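Local coordinates for alpha-L-rhamnosidase (Aspergillus terreus, PDB 6GSZ) that hydrolyses alpha-L-rhamnosides, releasing the terminal non-reducing alpha-L-rhamnose residue, at the beta-D-glucopyranose site and the glycan on Asn748. Residues are numbered along the deposited sequence; one frame, centred on the assembly and turned at random.

Site 1: the beta-D-glucopyranose site. Residues 460, 464, 466, 470, 473, 527, 578, 581, 696, 740, 756, 761. With BGC (beta-D-glucopyranose), chain B.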
loop_
_atom_site.group_PDB
_atom_site.type_symbol
_atom_site.label_atom_id
_atom_site.label_comp_id
_atom_site.label_asym_id
_atom_site.label_seq_id
_atom_site.Cartn_x
_atom_site.Cartn_y
_atom_site.Cartn_z
ATOM N N ASP A 460 -8.180 4.635 -2.803
ATOM C CA ASP A 460 -8.229 5.763 -3.671
ATOM C C ASP A 460 -7.865 7.063 -2.948
ATOM O O ASP A 460 -7.151 7.914 -3.465
ATOM C CB ASP A 460 -9.586 5.941 -4.344
ATOM C CG ASP A 460 -10.781 6.158 -3.411
ATOM O OD1 ASP A 460 -10.844 5.523 -2.330
ATOM O OD2 ASP A 460 -11.645 6.979 -3.817
ATOM N N ARG A 464 -12.308 11.479 2.559
ATOM C CA ARG A 464 -13.736 11.590 2.386
ATOM C C ARG A 464 -14.412 10.249 2.703
ATOM O O ARG A 464 -13.816 9.333 3.250
ATOM C CB ARG A 464 -14.084 12.132 0.993
ATOM C CG ARG A 464 -13.802 11.183 -0.167
ATOM C CD ARG A 464 -14.004 11.885 -1.492
ATOM N NE ARG A 464 -13.746 11.017 -2.622
ATOM C CZ ARG A 464 -13.196 11.398 -3.775
ATOM N NH1 ARG A 464 -13.011 12.688 -4.001
ATOM N NH2 ARG A 464 -12.839 10.467 -4.662
ATOM N N GLU A 466 -15.124 7.562 1.361
ATOM C CA GLU A 466 -14.762 6.582 0.315
ATOM C C GLU A 466 -13.671 5.691 0.907
ATOM O O GLU A 466 -13.963 4.835 1.682
ATOM C CB GLU A 466 -14.446 7.326 -0.993
ATOM C CG GLU A 466 -14.408 6.433 -2.222
ATOM C CD GLU A 466 -14.673 7.148 -3.529
ATOM O OE1 GLU A 466 -14.772 8.379 -3.517
ATOM O OE2 GLU A 466 -14.793 6.469 -4.550
ATOM N N TRP A 470 -9.967 0.821 -4.818
ATOM C CA TRP A 470 -10.249 1.020 -6.245
ATOM C C TRP A 470 -9.177 0.360 -7.142
ATOM O O TRP A 470 -7.971 0.614 -7.043
ATOM C CB TRP A 470 -10.400 2.500 -6.544
ATOM C CG TRP A 470 -11.770 3.031 -6.224
ATOM C CD1 TRP A 470 -12.159 3.719 -5.112
ATOM C CD2 TRP A 470 -12.919 2.950 -7.072
ATOM N NE1 TRP A 470 -13.475 4.068 -5.224
ATOM C CE2 TRP A 470 -13.980 3.593 -6.405
ATOM C CE3 TRP A 470 -13.143 2.387 -8.319
ATOM C CZ2 TRP A 470 -15.242 3.697 -6.974
ATOM C CZ3 TRP A 470 -14.387 2.480 -8.888
ATOM C CH2 TRP A 470 -15.437 3.120 -8.202
ATOM N N ASP A 473 -6.930 2.463 -9.918
ATOM C CA ASP A 473 -5.938 3.357 -9.374
ATOM C C ASP A 473 -4.646 2.576 -9.050
ATOM O O ASP A 473 -3.548 3.048 -9.346
ATOM C CB ASP A 473 -6.448 4.077 -8.117
ATOM C CG ASP A 473 -7.734 4.865 -8.278
ATOM O OD1 ASP A 473 -8.690 4.299 -8.866
ATOM O OD2 ASP A 473 -7.749 6.043 -7.847
ATOM N N TRP A 527 -9.686 -0.925 -14.703
ATOM C CA TRP A 527 -10.180 -1.340 -13.382
ATOM C C TRP A 527 -10.222 -2.870 -13.346
ATOM O O TRP A 527 -9.454 -3.454 -12.588
ATOM C CB TRP A 527 -11.542 -0.670 -13.143
ATOM C CG TRP A 527 -11.404 0.735 -12.634
ATOM C CD1 TRP A 527 -11.636 1.159 -11.358
ATOM C CD2 TRP A 527 -10.993 1.917 -13.354
ATOM N NE1 TRP A 527 -11.375 2.492 -11.239
ATOM C CE2 TRP A 527 -10.956 2.984 -12.443
ATOM C CE3 TRP A 527 -10.625 2.183 -14.680
ATOM C CZ2 TRP A 527 -10.596 4.283 -12.799
ATOM C CZ3 TRP A 527 -10.250 3.467 -15.030
ATOM C CH2 TRP A 527 -10.241 4.510 -14.109
ATOM N N TRP A 578 -15.144 3.214 -17.387
ATOM C CA TRP A 578 -14.425 4.334 -16.783
ATOM C C TRP A 578 -13.442 4.966 -17.780
ATOM O O TRP A 578 -13.381 6.215 -17.950
ATOM C CB TRP A 578 -13.646 3.877 -15.534
ATOM C CG TRP A 578 -14.469 3.214 -14.467
ATOM C CD1 TRP A 578 -14.511 1.882 -14.145
ATOM C CD2 TRP A 578 -15.405 3.866 -13.594
ATOM N NE1 TRP A 578 -15.431 1.673 -13.149
ATOM C CE2 TRP A 578 -15.949 2.866 -12.774
ATOM C CE3 TRP A 578 -15.804 5.188 -13.417
ATOM C CZ2 TRP A 578 -16.887 3.159 -11.785
ATOM C CZ3 TRP A 578 -16.737 5.476 -12.447
ATOM C CH2 TRP A 578 -17.257 4.472 -11.639
ATOM N N TRP A 581 -10.564 8.243 -17.341
ATOM C CA TRP A 581 -11.187 8.984 -16.260
ATOM C C TRP A 581 -10.362 10.228 -15.912
ATOM O O TRP A 581 -9.164 10.141 -15.773
ATOM C CB TRP A 581 -11.281 8.005 -15.082
ATOM C CG TRP A 581 -11.999 8.484 -13.858
ATOM C CD1 TRP A 581 -11.416 8.839 -12.665
ATOM C CD2 TRP A 581 -13.415 8.641 -13.693
ATOM N NE1 TRP A 581 -12.393 9.197 -11.771
ATOM C CE2 TRP A 581 -13.615 9.078 -12.369
ATOM C CE3 TRP A 581 -14.529 8.415 -14.519
ATOM C CZ2 TRP A 581 -14.894 9.291 -11.846
ATOM C CZ3 TRP A 581 -15.789 8.676 -14.008
ATOM C CH2 TRP A 581 -15.959 9.087 -12.688
ATOM N N PHE A 696 -6.718 8.864 -16.252
ATOM C CA PHE A 696 -6.153 7.721 -15.542
ATOM C C PHE A 696 -5.611 6.687 -16.532
ATOM O O PHE A 696 -4.763 5.885 -16.154
ATOM C CB PHE A 696 -7.175 7.103 -14.568
ATOM C CG PHE A 696 -7.375 7.764 -13.223
ATOM C CD1 PHE A 696 -7.143 9.121 -13.036
ATOM C CD2 PHE A 696 -7.815 7.021 -12.152
ATOM C CE1 PHE A 696 -7.354 9.737 -11.814
ATOM C CE2 PHE A 696 -8.053 7.635 -10.928
ATOM C CZ PHE A 696 -7.804 8.975 -10.748
ATOM N N GLU A 740 -6.362 14.219 -6.793
ATOM C CA GLU A 740 -7.225 13.406 -7.643
ATOM C C GLU A 740 -7.356 14.001 -9.043
ATOM O O GLU A 740 -7.236 13.275 -10.036
ATOM C CB GLU A 740 -8.579 13.303 -6.962
ATOM C CG GLU A 740 -9.651 12.525 -7.697
ATOM C CD GLU A 740 -10.960 12.382 -6.938
ATOM O OE1 GLU A 740 -11.314 13.324 -6.186
ATOM O OE2 GLU A 740 -11.616 11.318 -7.144
ATOM N N MET A 756 -16.875 15.346 -6.417
ATOM C CA MET A 756 -15.778 14.384 -6.237
ATOM C C MET A 756 -14.460 15.143 -6.425
ATOM O O MET A 756 -14.023 15.350 -7.564
ATOM C CB MET A 756 -15.895 13.249 -7.249
ATOM C CG MET A 756 -14.880 12.160 -7.116
ATOM S SD MET A 756 -14.753 11.149 -8.602
ATOM C CE MET A 756 -13.755 12.208 -9.634
ATOM N N HIS A 761 -4.716 11.544 -3.754
ATOM C CA HIS A 761 -4.878 10.345 -4.608
ATOM C C HIS A 761 -3.533 10.068 -5.271
ATOM O O HIS A 761 -2.964 11.023 -5.788
ATOM C CB HIS A 761 -5.882 10.636 -5.739
ATOM C CG HIS A 761 -7.306 10.258 -5.555
ATOM N ND1 HIS A 761 -8.129 10.890 -4.638
ATOM C CD2 HIS A 761 -8.078 9.379 -6.241
ATOM C CE1 HIS A 761 -9.340 10.374 -4.744
ATOM N NE2 HIS A 761 -9.346 9.417 -5.719
HETATM C C2 BGC B . -11.269 6.464 -7.861
HETATM C C3 BGC B . -11.588 6.104 -9.285
HETATM C C4 BGC B . -13.037 5.828 -9.622
HETATM C C5 BGC B . -13.765 6.952 -9.062
HETATM C C6 BGC B . -15.213 6.708 -9.442
HETATM C C1 BGC B . -12.233 7.531 -7.373
HETATM O O1 BGC B . -11.828 7.945 -6.084
HETATM O O2 BGC B . -10.083 7.222 -7.801
HETATM O O3 BGC B . -11.026 4.926 -9.521
HETATM O O4 BGC B . -13.367 5.626 -11.015
HETATM O O5 BGC B . -13.591 7.167 -7.624
HETATM O O6 BGC B . -16.015 7.703 -8.798
HETATM O O HOH W 1 -11.483 9.497 -9.065
HETATM O O HOH W 2 -16.791 7.146 -6.570
#

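Site 2: the glycan on Asn748. Residues 584-589, 743, 746, 748, 750, 753. With NAG (2-acetamido-2-deoxy-beta-D-glucopyranose), chain C; NAG (2-acetamido-2-deoxy-beta-D-glucopyranose), chain D; BMA (beta-D-mannopyranose), chain H; MAN (alpha-D-mannopyranose), chain E; MAN (alpha-D-mannopyranose), chain F; MAN (alpha-D-mannopyranose), chain G; CA (calcium ion), chain I.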
loop_
_atom_site.group_PDB
_atom_site.type_symbol
_atom_site.label_atom_id
_atom_site.label_comp_id
_atom_site.label_asym_id
_atom_site.label_seq_id
_atom_site.Cartn_x
_atom_site.Cartn_y
_atom_site.Cartn_z
ATOM N N PRO A 584 -8.262 16.070 -18.220
ATOM C CA PRO A 584 -8.443 17.448 -17.749
ATOM C C PRO A 584 -9.518 18.256 -18.500
ATOM O O PRO A 584 -10.002 19.275 -17.977
ATOM C CB PRO A 584 -7.066 18.082 -17.944
ATOM C CG PRO A 584 -6.402 17.238 -18.976
ATOM C CD PRO A 584 -6.910 15.829 -18.742
ATOM N N LYS A 585 -9.917 17.821 -19.693
ATOM C CA LYS A 585 -10.957 18.468 -20.467
ATOM C C LYS A 585 -12.362 17.931 -20.128
ATOM O O LYS A 585 -13.346 18.516 -20.587
ATOM C CB LYS A 585 -10.700 18.290 -21.966
ATOM C CG LYS A 585 -9.417 18.888 -22.508
ATOM C CD LYS A 585 -9.394 20.348 -22.626
ATOM C CE LYS A 585 -8.254 20.795 -23.526
ATOM N NZ LYS A 585 -7.821 22.166 -23.183
ATOM N N ALA A 586 -12.465 16.849 -19.341
ATOM C CA ALA A 586 -13.794 16.366 -18.945
ATOM C C ALA A 586 -14.462 17.411 -18.045
ATOM O O ALA A 586 -13.793 18.065 -17.231
ATOM C CB ALA A 586 -13.697 15.037 -18.249
ATOM N N PRO A 587 -15.797 17.587 -18.146
ATOM C CA PRO A 587 -16.512 18.488 -17.243
ATOM C C PRO A 587 -16.346 18.029 -15.788
ATOM O O PRO A 587 -16.284 16.815 -15.550
ATOM C CB PRO A 587 -17.984 18.370 -17.673
ATOM C CG PRO A 587 -17.953 17.787 -19.051
ATOM C CD PRO A 587 -16.721 16.897 -19.067
ATOM N N ALA A 588 -16.287 18.977 -14.835
ATOM C CA ALA A 588 -16.101 18.604 -13.391
ATOM C C ALA A 588 -17.173 17.611 -12.899
ATOM O O ALA A 588 -16.839 16.690 -12.113
ATOM C CB ALA A 588 -16.066 19.840 -12.534
ATOM N N ASP A 589 -18.421 17.727 -13.393
ATOM C CA ASP A 589 -19.507 16.866 -12.946
ATOM C C ASP A 589 -19.538 15.497 -13.635
ATOM O O ASP A 589 -20.257 14.602 -13.162
ATOM C CB ASP A 589 -20.877 17.478 -13.220
ATOM C CG ASP A 589 -21.131 18.713 -12.427
ATOM O OD1 ASP A 589 -20.459 18.864 -11.347
ATOM O OD2 ASP A 589 -21.986 19.513 -12.907
ATOM N N ASP A 743 -6.751 19.692 -11.451
ATOM C CA ASP A 743 -7.201 20.992 -10.921
ATOM C C ASP A 743 -8.077 20.799 -9.668
ATOM O O ASP A 743 -9.111 21.454 -9.551
ATOM C CB ASP A 743 -7.965 21.790 -12.009
ATOM C CG ASP A 743 -9.141 21.049 -12.641
ATOM O OD1 ASP A 743 -9.334 19.831 -12.339
ATOM O OD2 ASP A 743 -9.791 21.627 -13.516
ATOM N N LEU A 746 -8.279 25.328 -8.020
ATOM C CA LEU A 746 -8.151 26.224 -9.154
ATOM C C LEU A 746 -7.108 27.296 -8.824
ATOM O O LEU A 746 -6.738 27.513 -7.676
ATOM C CB LEU A 746 -9.530 26.819 -9.463
ATOM C CG LEU A 746 -10.668 25.808 -9.596
ATOM C CD1 LEU A 746 -11.969 26.527 -9.902
ATOM C CD2 LEU A 746 -10.380 24.758 -10.663
ATOM N N ASN A 748 -6.866 30.444 -8.296
ATOM C CA ASN A 748 -7.122 31.529 -7.296
ATOM C C ASN A 748 -7.339 30.943 -5.900
ATOM O O ASN A 748 -7.573 31.681 -4.958
ATOM C CB ASN A 748 -8.341 32.387 -7.627
ATOM C CG ASN A 748 -9.578 31.556 -7.858
ATOM O OD1 ASN A 748 -9.639 30.368 -7.502
ATOM N ND2 ASN A 748 -10.568 32.182 -8.464
ATOM N N SER A 750 -9.709 28.538 -5.059
ATOM C CA SER A 750 -11.015 27.877 -4.919
ATOM C C SER A 750 -10.896 26.383 -5.224
ATOM O O SER A 750 -10.105 25.992 -6.087
ATOM C CB SER A 750 -12.032 28.491 -5.837
ATOM O OG SER A 750 -12.364 29.784 -5.377
ATOM N N PRO A 753 -15.329 22.725 -8.388
ATOM C CA PRO A 753 -16.736 22.609 -8.015
ATOM C C PRO A 753 -17.276 21.178 -8.036
ATOM O O PRO A 753 -18.336 20.908 -7.496
ATOM C CB PRO A 753 -17.444 23.485 -9.061
ATOM C CG PRO A 753 -16.535 23.390 -10.289
ATOM C CD PRO A 753 -15.130 23.415 -9.686
HETATM C C1 NAG C . -11.729 31.430 -8.765
HETATM C C2 NAG C . -12.935 32.300 -8.837
HETATM C C3 NAG C . -14.017 31.656 -9.683
HETATM C C4 NAG C . -13.468 31.180 -11.033
HETATM C C5 NAG C . -12.307 30.223 -10.777
HETATM C C6 NAG C . -11.585 29.615 -11.988
HETATM C C7 NAG C . -13.004 33.653 -6.782
HETATM C C8 NAG C . -13.636 33.751 -5.426
HETATM N N2 NAG C . -13.378 32.566 -7.481
HETATM O O3 NAG C . -14.975 32.692 -9.898
HETATM O O4 NAG C . -14.544 30.579 -11.771
HETATM O O5 NAG C . -11.335 30.994 -10.075
HETATM O O6 NAG C . -10.984 30.619 -12.805
HETATM O O7 NAG C . -12.235 34.526 -7.185
HETATM C C1 NAG D . -14.478 30.948 -13.146
HETATM C C2 NAG D . -15.282 29.902 -13.897
HETATM C C3 NAG D . -15.120 30.163 -15.386
HETATM C C4 NAG D . -15.478 31.627 -15.729
HETATM C C5 NAG D . -14.758 32.604 -14.801
HETATM C C6 NAG D . -15.232 34.031 -15.028
HETATM C C7 NAG D . -15.597 27.837 -12.561
HETATM C C8 NAG D . -14.980 26.496 -12.233
HETATM N N2 NAG D . -14.869 28.569 -13.445
HETATM O O3 NAG D . -15.996 29.261 -16.080
HETATM O O4 NAG D . -15.049 32.018 -17.049
HETATM O O5 NAG D . -14.974 32.273 -13.415
HETATM O O6 NAG D . -16.592 34.126 -14.631
HETATM O O7 NAG D . -16.677 28.210 -12.037
HETATM C C1 BMA H . -16.057 31.937 -18.054
HETATM C C2 BMA H . -15.682 32.874 -19.205
HETATM C C3 BMA H . -16.711 32.807 -20.370
HETATM C C4 BMA H . -16.789 31.338 -20.782
HETATM C C5 BMA H . -16.973 30.362 -19.617
HETATM C C6 BMA H . -16.668 28.940 -20.098
HETATM O O2 BMA H . -14.394 32.462 -19.688
HETATM O O3 BMA H . -16.274 33.578 -21.551
HETATM O O4 BMA H . -17.779 31.100 -21.782
HETATM O O5 BMA H . -16.111 30.567 -18.490
HETATM O O6 BMA H . -16.999 28.100 -18.995
HETATM C C1 MAN E . -17.057 26.733 -19.354
HETATM C C2 MAN E . -17.786 25.984 -18.246
HETATM C C3 MAN E . -16.926 25.867 -16.971
HETATM C C4 MAN E . -15.527 25.371 -17.294
HETATM C C5 MAN E . -14.910 26.237 -18.380
HETATM C C6 MAN E . -13.578 25.629 -18.781
HETATM O O2 MAN E . -18.125 24.660 -18.695
HETATM O O3 MAN E . -17.516 24.897 -16.103
HETATM O O4 MAN E . -14.675 25.376 -16.122
HETATM O O5 MAN E . -15.744 26.196 -19.543
HETATM O O6 MAN E . -13.915 24.343 -19.338
HETATM C C1 MAN F . -18.015 25.504 -14.876
HETATM C C2 MAN F . -18.467 24.433 -13.910
HETATM C C3 MAN F . -19.670 23.676 -14.487
HETATM C C4 MAN F . -20.785 24.673 -14.869
HETATM C C5 MAN F . -20.221 25.782 -15.771
HETATM C C6 MAN F . -21.195 26.913 -16.146
HETATM O O2 MAN F . -18.816 24.974 -12.617
HETATM O O3 MAN F . -20.132 22.703 -13.497
HETATM O O4 MAN F . -21.882 24.016 -15.541
HETATM O O5 MAN F . -19.093 26.403 -15.123
HETATM O O6 MAN F . -20.580 27.889 -17.036
HETATM C C1 MAN G . -12.734 23.631 -19.763
HETATM C C2 MAN G . -13.229 22.268 -20.256
HETATM C C3 MAN G . -13.768 21.476 -19.058
HETATM C C4 MAN G . -12.678 21.331 -17.973
HETATM C C5 MAN G . -12.149 22.717 -17.620
HETATM C C6 MAN G . -10.974 22.638 -16.679
HETATM O O2 MAN G . -12.150 21.610 -20.903
HETATM O O3 MAN G . -14.353 20.223 -19.492
HETATM O O4 MAN G . -13.208 20.733 -16.716
HETATM O O5 MAN G . -11.726 23.509 -18.746
HETATM O O6 MAN G . -10.551 23.972 -16.509
HETATM CA CA CA I . -18.742 28.742 -11.046
HETATM O O HOH W 3 -12.479 20.892 -13.797
HETATM O O HOH W 4 -19.184 20.293 -14.730
HETATM O O HOH W 5 -8.538 30.558 -10.533
#

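Site 1: the beta-D-glucopyranose site
Beta-D-glucopyranose (BGC), partly occupied, fills the active-site pocket, where the terminal rhamnose would be expected to bind; it may come from purification or crystallisation, and protein hides 286 of its 304 Å². Carboxylates hold its hydroxyls. Asp473 faces the ring tip-on and accepts hydrogen bonds from two neighbouring hydroxyls, OD1 taking BGC O3 at 2.5 Å and OD2 taking BGC O2 at 2.6 Å, each through a syn lone pair. Asp460, its CG in the crowded position between backbone N and carbonyl carbon (chi1 61°), brings OD2 to the anomeric BGC O1 at 2.5 Å, using the anti lone pair. That same BGC O1 meets His761 NE2 at 2.9 Å along a nearly straight line and takes a hydrogen bond from Arg464 NH2 at 3.1 Å, in the guanidinium plane, so three side chains converge on it. BGC O3 also receives the indole N-H of Trp527, NE1, edge-on and in the ring plane, at 3.0 Å. The packing is aromatic. Trp470 lies flat under the sugar, with BGC C4 over the face of its six-membered ring, 3.6 Å from the centroid, and C2 over the five-membered ring. Trp578 turns a face to O4, while Trp581 CZ2 touches C6. Behind the anomeric end, Arg464 grips Glu740 end-on with NH1 and NH2 and reaches Glu466 OE1 through NE, a charge network that could tune both acids; by family analogy Glu466 is the likely general acid and Glu740 the likely base. Water 1 joins Glu740 OE2 (2.7 Å), Trp581 NE1 and the sugar O2. Apart from Asp473, near the start of helix 471-484, the lining residues come from loops of the six-hairpin domain, an (alpha/alpha)6 barrel with the pocket at its loop end.

Site 2: the glycan on Asn748
An N-linked glycan starts on Asn748, in the N-X-S sequon of the long loop between helix 727-732 and the 3-10 helix 763-767, and folds back along the surface of the six-hairpin domain to a second loop, 584-589. The first NAG (chain C), poorly ordered, is joined through C1 to Asn748 ND2; the sugars beyond it are partly occupied. Leu746 lies alongside the chitobiose core: its CD1 branch, on a side chain with CG anti to the carbonyl carbon (chi1 -51°), touches C6 of this NAG at 3.7 Å and the acetyl methyl C8 of the second NAG (chain D) close by. Pro753 CG lies against the same methyl and also nears O2 of MAN chain F. Past the core, protein hides none of BMA or MAN chain E, so these sugars form a bridge off the surface; O3 of NAG chain D ties to BMA O5 at 2.7 Å and may steady that linkage. The 6-arm then comes back down. MAN chain G is the best buried mannose, with 134 of its 242 Å² hidden, and its O4 donates to the backbone carbonyl O of Ala586 at 2.8 Å, from above the carbonyl plane. Water 3 links that O4 to Asp743 OD2, and water 4 links O3 of MAN chain F to the backbone N of Asp589. A partly occupied, poorly ordered calcium ion is modelled on the acetamide oxygen O7 of NAG chain D. At the root, Asn748 keeps CG in the crowded position (chi1 53°), and its OD1 accepts the backbone N-H of Ser750 at 3.1 Å, nearly straight at the hydrogen (169°).

Site 1 and site 2 lie about 15 Å apart, measured between the centres of their C-alpha atoms, and share no residue, but both draw on the same two loops of the six-hairpin domain. The loop between helices 545-562 and 598-619 gives Trp578 and Trp581 to site 1 and the stretch 584-589 to site 2. The one between helix 727-732 and the 3-10 helix 763-767 supplies Glu740, Met756 and His761 to site 1 and residues between Asp743 and Pro753, Asn748 among them, to site 2. The glycan spans the outer parts of both loops, and so may steady the scaffold of the active site in this monomeric assembly.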